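Putative methyl-accepting chemotaxis signal transduction protein (Campylobacter jejuni, PDB 6W3R) probably senses amino-acid-like chemoeffectors through a Cache-type periplasmic domain, seen here binding a branched isoleucine analogue, and passes the signal to the chemotaxis machinery. Local coordinates at residues V140-K145 with G158-S163; A78-L83 with Y131-L136. One frame throughout, in Å; residues are numbered along the deposited sequence.

Contact 1 (V140-K145 with G158-S163); sequences VITYSK and GVDIPS. With I2M (3-methyl-L-alloisoleucine), chain C.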
loop_
_atom_site.group_PDB
_atom_site.type_symbol
_atom_site.label_atom_id
_atom_site.label_comp_id
_atom_site.label_asym_id
_atom_site.label_seq_id
_atom_site.Cartn_x
_atom_site.Cartn_y
_atom_site.Cartn_z
ATOM N N VAL A 140 -4.509 7.599 3.029
ATOM C CA VAL A 140 -3.905 7.292 1.732
ATOM C C VAL A 140 -2.570 6.613 1.866
ATOM O O VAL A 140 -1.869 6.744 2.879
ATOM C CB VAL A 140 -3.740 8.575 0.884
ATOM C CG1 VAL A 140 -5.098 9.225 0.637
ATOM C CG2 VAL A 140 -2.740 9.516 1.493
ATOM N N ILE A 141 -2.223 5.910 0.789
ATOM C CA ILE A 141 -0.844 5.495 0.528
ATOM C C ILE A 141 -0.368 6.395 -0.610
ATOM O O ILE A 141 -1.086 6.555 -1.631
ATOM C CB ILE A 141 -0.833 4.026 0.085
ATOM C CG1 ILE A 141 -1.319 3.176 1.260
ATOM C CG2 ILE A 141 0.583 3.601 -0.326
ATOM C CD1 ILE A 141 -1.686 1.749 0.858
ATOM N N THR A 142 0.791 7.007 -0.404
ATOM C CA THR A 142 1.360 7.925 -1.394
ATOM C C THR A 142 2.534 7.263 -2.073
ATOM O O THR A 142 3.416 6.713 -1.400
ATOM C CB THR A 142 1.728 9.286 -0.741
ATOM O OG1 THR A 142 0.530 9.920 -0.246
ATOM C CG2 THR A 142 2.454 10.206 -1.728
ATOM N N TYR A 143 2.546 7.380 -3.394
ATOM C CA TYR A 143 3.649 6.986 -4.249
ATOM C C TYR A 143 4.284 8.285 -4.726
ATOM O O TYR A 143 3.611 9.110 -5.317
ATOM C CB TYR A 143 3.141 6.157 -5.427
ATOM C CG TYR A 143 2.376 4.927 -4.999
ATOM C CD1 TYR A 143 1.037 5.034 -4.624
ATOM C CD2 TYR A 143 2.991 3.687 -4.871
ATOM C CE1 TYR A 143 0.342 3.923 -4.137
ATOM C CE2 TYR A 143 2.320 2.604 -4.346
ATOM C CZ TYR A 143 1.006 2.712 -3.973
ATOM O OH TYR A 143 0.269 1.633 -3.498
ATOM N N SER A 144 5.572 8.456 -4.464
ATOM C CA SER A 144 6.262 9.663 -4.891
ATOM C C SER A 144 7.531 9.384 -5.687
ATOM O O SER A 144 8.121 8.312 -5.541
ATOM C CB SER A 144 6.562 10.595 -3.725
ATOM O OG SER A 144 7.433 10.023 -2.782
ATOM N N LYS A 145 7.911 10.313 -6.544
ATOM C CA LYS A 145 9.042 10.115 -7.440
ATOM C C LYS A 145 9.600 11.500 -7.837
ATOM O O LYS A 145 8.869 12.356 -8.336
ATOM C CB LYS A 145 8.575 9.358 -8.693
ATOM C CG LYS A 145 9.648 8.960 -9.700
ATOM C CD LYS A 145 10.648 8.039 -9.075
ATOM C CE LYS A 145 11.379 7.205 -10.129
ATOM N NZ LYS A 145 12.394 8.006 -10.843
ATOM N N GLY A 158 3.677 13.173 -6.786
ATOM C CA GLY A 158 2.965 12.379 -5.783
ATOM C C GLY A 158 1.632 11.894 -6.295
ATOM O O GLY A 158 0.944 12.610 -7.024
ATOM N N VAL A 159 1.290 10.676 -5.877
ATOM C CA VAL A 159 0.011 10.053 -6.207
ATOM C C VAL A 159 -0.561 9.442 -4.917
ATOM O O VAL A 159 0.103 8.621 -4.247
ATOM C CB VAL A 159 0.227 8.913 -7.235
ATOM C CG1 VAL A 159 -1.101 8.166 -7.475
ATOM C CG2 VAL A 159 0.802 9.431 -8.525
ATOM N N ASP A 160 -1.744 9.877 -4.501
ATOM C CA ASP A 160 -2.378 9.379 -3.312
ATOM C C ASP A 160 -3.489 8.425 -3.709
ATOM O O ASP A 160 -4.467 8.827 -4.390
ATOM C CB ASP A 160 -3.064 10.530 -2.549
ATOM C CG ASP A 160 -2.100 11.525 -1.944
ATOM O OD1 ASP A 160 -0.863 11.311 -1.911
ATOM O OD2 ASP A 160 -2.553 12.564 -1.409
ATOM N N ILE A 161 -3.416 7.206 -3.202
ATOM C CA ILE A 161 -4.419 6.198 -3.409
ATOM C C ILE A 161 -5.035 5.889 -2.017
ATOM O O ILE A 161 -4.316 5.618 -1.063
ATOM C CB ILE A 161 -3.786 4.916 -3.981
ATOM C CG1 ILE A 161 -2.973 5.170 -5.253
ATOM C CG2 ILE A 161 -4.853 3.855 -4.221
ATOM C CD1 ILE A 161 -3.807 5.680 -6.390
ATOM N N PRO A 162 -6.377 5.837 -1.916
ATOM C CA PRO A 162 -6.989 5.549 -0.616
ATOM C C PRO A 162 -6.510 4.190 -0.131
ATOM O O PRO A 162 -6.575 3.202 -0.889
ATOM C CB PRO A 162 -8.466 5.497 -0.940
ATOM C CG PRO A 162 -8.633 6.378 -2.142
ATOM C CD PRO A 162 -7.395 6.105 -2.952
ATOM N N SER A 163 -6.110 4.131 1.145
ATOM C CA SER A 163 -5.688 2.863 1.727
ATOM C C SER A 163 -6.848 1.886 1.795
ATOM O O SER A 163 -6.635 0.669 1.721
ATOM C CB SER A 163 -5.045 3.037 3.107
ATOM O OG SER A 163 -5.899 3.754 3.930
HETATM N N I2M C . -1.557 13.952 0.723
HETATM C CA I2M C . -0.455 14.933 0.642
HETATM C CB I2M C . -0.790 16.267 -0.043
HETATM C CG3 I2M C . -1.734 15.913 -1.197
HETATM C CG2 I2M C . -1.457 17.282 0.895
HETATM C CG1 I2M C . 0.552 16.886 -0.551
HETATM C CD1 I2M C . 0.423 18.091 -1.500
HETATM C C I2M C . -0.026 15.284 2.075
HETATM O O I2M C . -0.859 15.074 2.984
HETATM O OXT I2M C . 1.147 15.709 2.293
#

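Contact 2 (A78-L83 with Y131-L136); sequences ALNVYL and YLDTVL. With I2M (3-methyl-L-alloisoleucine), chain C.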
loop_
_atom_site.group_PDB
_atom_site.type_symbol
_atom_site.label_atom_id
_atom_site.label_comp_id
_atom_site.label_asym_id
_atom_site.label_seq_id
_atom_site.Cartn_x
_atom_site.Cartn_y
_atom_site.Cartn_z
ATOM N N ALA A 78 -7.580 8.037 -8.676
ATOM C CA ALA A 78 -6.742 8.435 -7.542
ATOM C C ALA A 78 -7.403 9.597 -6.780
ATOM O O ALA A 78 -8.254 10.310 -7.323
ATOM C CB ALA A 78 -5.347 8.825 -8.016
ATOM N N LEU A 79 -7.001 9.772 -5.531
ATOM C CA LEU A 79 -7.556 10.830 -4.696
ATOM C C LEU A 79 -6.886 12.162 -5.042
ATOM O O LEU A 79 -7.551 13.165 -5.203
ATOM C CB LEU A 79 -7.359 10.473 -3.220
ATOM C CG LEU A 79 -8.239 11.308 -2.313
ATOM C CD1 LEU A 79 -9.740 10.965 -2.511
ATOM C CD2 LEU A 79 -7.797 11.111 -0.868
ATOM N N ASN A 80 -5.560 12.168 -5.101
ATOM C CA ASN A 80 -4.758 13.365 -5.422
ATOM C C ASN A 80 -3.586 12.962 -6.296
ATOM O O ASN A 80 -3.005 11.892 -6.044
ATOM C CB ASN A 80 -4.153 14.055 -4.186
ATOM C CG ASN A 80 -5.204 14.527 -3.188
ATOM O OD1 ASN A 80 -6.055 15.365 -3.497
ATOM N ND2 ASN A 80 -5.130 13.988 -1.966
ATOM N N VAL A 81 -3.266 13.773 -7.294
ATOM C CA VAL A 81 -2.065 13.630 -8.104
ATOM C C VAL A 81 -1.455 15.034 -8.208
ATOM O O VAL A 81 -2.127 16.012 -8.530
ATOM C CB VAL A 81 -2.408 13.052 -9.472
ATOM C CG1 VAL A 81 -1.195 12.953 -10.355
ATOM C CG2 VAL A 81 -3.057 11.700 -9.362
ATOM N N TYR A 82 -0.151 15.145 -8.007
ATOM C CA TYR A 82 0.440 16.430 -7.761
ATOM C C TYR A 82 1.901 16.505 -8.070
ATOM O O TYR A 82 2.591 15.478 -8.067
ATOM C CB TYR A 82 0.177 16.878 -6.295
ATOM C CG TYR A 82 0.462 15.832 -5.248
ATOM C CD1 TYR A 82 -0.499 14.898 -4.903
ATOM C CD2 TYR A 82 1.631 15.841 -4.543
ATOM C CE1 TYR A 82 -0.281 13.955 -3.884
ATOM C CE2 TYR A 82 1.879 14.895 -3.548
ATOM C CZ TYR A 82 0.858 14.022 -3.143
ATOM O OH TYR A 82 1.092 13.107 -2.150
ATOM N N LEU A 83 2.393 17.732 -8.203
ATOM C CA LEU A 83 3.805 17.966 -8.460
ATOM C C LEU A 83 4.331 19.047 -7.547
ATOM O O LEU A 83 3.908 20.183 -7.653
ATOM C CB LEU A 83 4.106 18.317 -9.911
ATOM C CG LEU A 83 5.577 18.554 -10.296
ATOM C CD1 LEU A 83 6.405 17.274 -10.192
ATOM C CD2 LEU A 83 5.655 19.118 -11.715
ATOM N N TYR A 131 -1.476 7.210 5.808
ATOM C CA TYR A 131 -1.580 8.400 6.671
ATOM C C TYR A 131 -2.725 9.266 6.210
ATOM O O TYR A 131 -3.301 9.053 5.157
ATOM C CB TYR A 131 -0.280 9.216 6.650
ATOM C CG TYR A 131 -0.063 9.921 5.339
ATOM C CD1 TYR A 131 0.446 9.244 4.229
ATOM C CD2 TYR A 131 -0.498 11.220 5.168
ATOM C CE1 TYR A 131 0.565 9.874 2.997
ATOM C CE2 TYR A 131 -0.351 11.882 3.961
ATOM C CZ TYR A 131 0.162 11.197 2.861
ATOM O OH TYR A 131 0.242 11.790 1.611
ATOM N N LEU A 132 -3.122 10.181 7.071
ATOM C CA LEU A 132 -4.264 11.023 6.788
ATOM C C LEU A 132 -3.909 12.193 5.885
ATOM O O LEU A 132 -3.237 13.123 6.295
ATOM C CB LEU A 132 -4.853 11.523 8.096
ATOM C CG LEU A 132 -6.193 12.266 7.998
ATOM C CD1 LEU A 132 -7.319 11.377 7.507
ATOM C CD2 LEU A 132 -6.572 12.889 9.345
ATOM N N ASP A 133 -4.416 12.182 4.668
ATOM C CA ASP A 133 -4.186 13.286 3.746
ATOM C C ASP A 133 -4.801 14.546 4.320
ATOM O O ASP A 133 -5.987 14.584 4.615
ATOM C CB ASP A 133 -4.817 12.956 2.407
ATOM C CG ASP A 133 -4.954 14.145 1.520
ATOM O OD1 ASP A 133 -3.988 14.899 1.340
ATOM O OD2 ASP A 133 -6.036 14.251 0.934
ATOM N N THR A 134 -4.011 15.613 4.283
ATOM C CA THR A 134 -4.421 16.950 4.714
ATOM C C THR A 134 -5.523 17.590 3.843
ATOM O O THR A 134 -6.400 18.269 4.364
ATOM C CB THR A 134 -3.185 17.882 4.712
ATOM O OG1 THR A 134 -2.261 17.459 5.719
ATOM C CG2 THR A 134 -3.555 19.332 4.973
ATOM N N VAL A 135 -5.532 17.287 2.548
ATOM C CA VAL A 135 -6.453 17.981 1.643
ATOM C C VAL A 135 -7.888 17.430 1.708
ATOM O O VAL A 135 -8.855 18.145 1.929
ATOM C CB VAL A 135 -5.926 17.977 0.186
ATOM C CG1 VAL A 135 -6.978 18.503 -0.780
ATOM C CG2 VAL A 135 -4.705 18.878 0.077
ATOM N N LEU A 136 -8.026 16.123 1.564
ATOM C CA LEU A 136 -9.340 15.481 1.520
ATOM C C LEU A 136 -9.635 14.658 2.775
ATOM O O LEU A 136 -10.703 14.073 2.874
ATOM C CB LEU A 136 -9.458 14.602 0.257
ATOM C CG LEU A 136 -9.691 15.428 -1.037
ATOM C CD1 LEU A 136 -9.554 14.609 -2.311
ATOM C CD2 LEU A 136 -11.022 16.180 -1.059
HETATM N N I2M C . -1.557 13.952 0.723
HETATM C CA I2M C . -0.455 14.933 0.642
HETATM C CB I2M C . -0.790 16.267 -0.043
HETATM C CG3 I2M C . -1.734 15.913 -1.197
HETATM C CG2 I2M C . -1.457 17.282 0.895
HETATM C CG1 I2M C . 0.552 16.886 -0.551
HETATM C CD1 I2M C . 0.423 18.091 -1.500
HETATM C C I2M C . -0.026 15.284 2.075
HETATM O O I2M C . -0.859 15.074 2.984
HETATM O OXT I2M C . 1.147 15.709 2.293
#

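Contact 1 (V140-K145 with G158-S163)
Ile141 and Ile161 face each other as an antiparallel hydrogen-bonded pair, and so do Tyr143 and Val159. They tie strand 139-149 to strand 152-162, the two arms of a beta hairpin within the antiparallel sheet of the PDC sensor domain. Ile161 N to Ile141 O measures 2.9 Å and is almost straight, at 178°. Val159 N to Tyr143 O is more bent, at 145°. At the non-hydrogen-bonded pairs, CA-H...O contacts fill in: Thr142 CA lies 3.2 Å from Val159 O.

Apolar contacts lie on the face that carries Ile141, Tyr143, Val159 and Ile161. CE1 of the Tyr143 ring meets CG1 of Ile161 at 3.7 Å, the two side chains crossing at a slant. With CG anti to the carbonyl carbon (chi1 -57°), the tyrosine ring is carried over toward Ile161. Helix 4-49 packs on this face: Tyr143 touches Phe32 and Thr40, and its OH bonds to Asn36.

Polar chemistry belongs to the other face. Thr142 and Asp160 lie side by side and point the same way. Thr142 OG1 donates to Asp160 OD1 at 2.6 Å, coming from well above the carboxylate plane. Tyr82 OH is a further partner of OD1. The second oxygen, Asp160 OD2, takes the amino group of the bound 3-methyl-L-alloisoleucine at 2.7 Å from I2M N, and it also bonds to Asn80 ND2. Val140 flanks the same aspartate, with CG1 4.0 Å from Asp160 CB.

Both carboxylate oxygens are thus engaged, one by hydroxyls and the other by ligand and amide. The hydroxyls of Thr142 and Tyr82 probably restrain the rotation of the group. A carboxylate so placed would be well suited to a positively charged ligand amine.

Contact 2 (A78-L83 with Y131-L136)
Asn80 and Asp133 meet beside the ligand pocket of this PDC sensor domain, a member of the Cache clan. Segment 78-83 leads into strand 80-84, and segment 131-136 runs from the end of strand 126-132 into a loop. The bound 3-methyl-L-alloisoleucine sits between them.

The first shell grips its amino group from the loop side. Asp133 OD1 accepts from I2M N at 2.7 Å, and Tyr131 OH accepts from the same nitrogen at 2.9 Å. The ligand carboxylate oxygen O lies at the edge of the Tyr131 ring, in its plane. Thr134 N adds a long, weak bond to that oxygen. From the strand side, Tyr82 offers a ring face to the methyl CG3 of the ligand, with CE1 of Tyr82 3.6 Å from CG3 of I2M. A chi1 of 48°, with CG between the backbone N and the carbonyl carbon, turns the ring to the ligand. Trp115 meets the same ring edge-to-face. Val135 CG2 packs on the branch methyl CG2 of the ligand.

The next shell fixes the aspartate. Its own loop wraps it: Val135 N donates to Asp133 OD1 in an Asx turn, and Leu136 N donates to Asp133 OD2 at 2.8 Å. Both donors come from above the carboxylate plane. Across the contact, Asn80 ND2 gives OD2 a weak bond of 3.0 Å, with amide and carboxylate planes 64° apart. The stronger partner of that amide nitrogen is Asp160. A classic beta bulge sets both Leu79 and Asn80 against Asp160 of strand 152-162.

Outermost, the Leu79 and Leu136 side chains run alongside in opposite senses, Leu79 CG resting 3.6 Å from Leu136 CD1. That same methyl carbon, Leu136 CD1, lies 3.8 Å from Asn80 OD1, a buried oxygen without a polar partner in the model.

Overall arrangement
Contacts 1 and 2 have centres about 7 Å apart and share one ligand. Their strands belong to a single sheet, where 126-132 neighbours 139-149 and 80-84 neighbours 152-162. Contact 1 is the inner hairpin, and contact 2 joins the start of strand 80-84 to the end of strand 126-132 and the loop that follows. Two probable hydrogen bonds join them: Thr142 OG1 to Tyr131 OH and Asp160 OD1 to Tyr82 OH, each 2.7 Å. Val140 CG1 also packs on Leu79 CD2 at 3.6 Å. The ligand amino group thus draws on both contacts, through Asp160 from one and Asp133 with Tyr131 from the other. Trp115 and Lys113 supply further hydrogen bonds to the ligand.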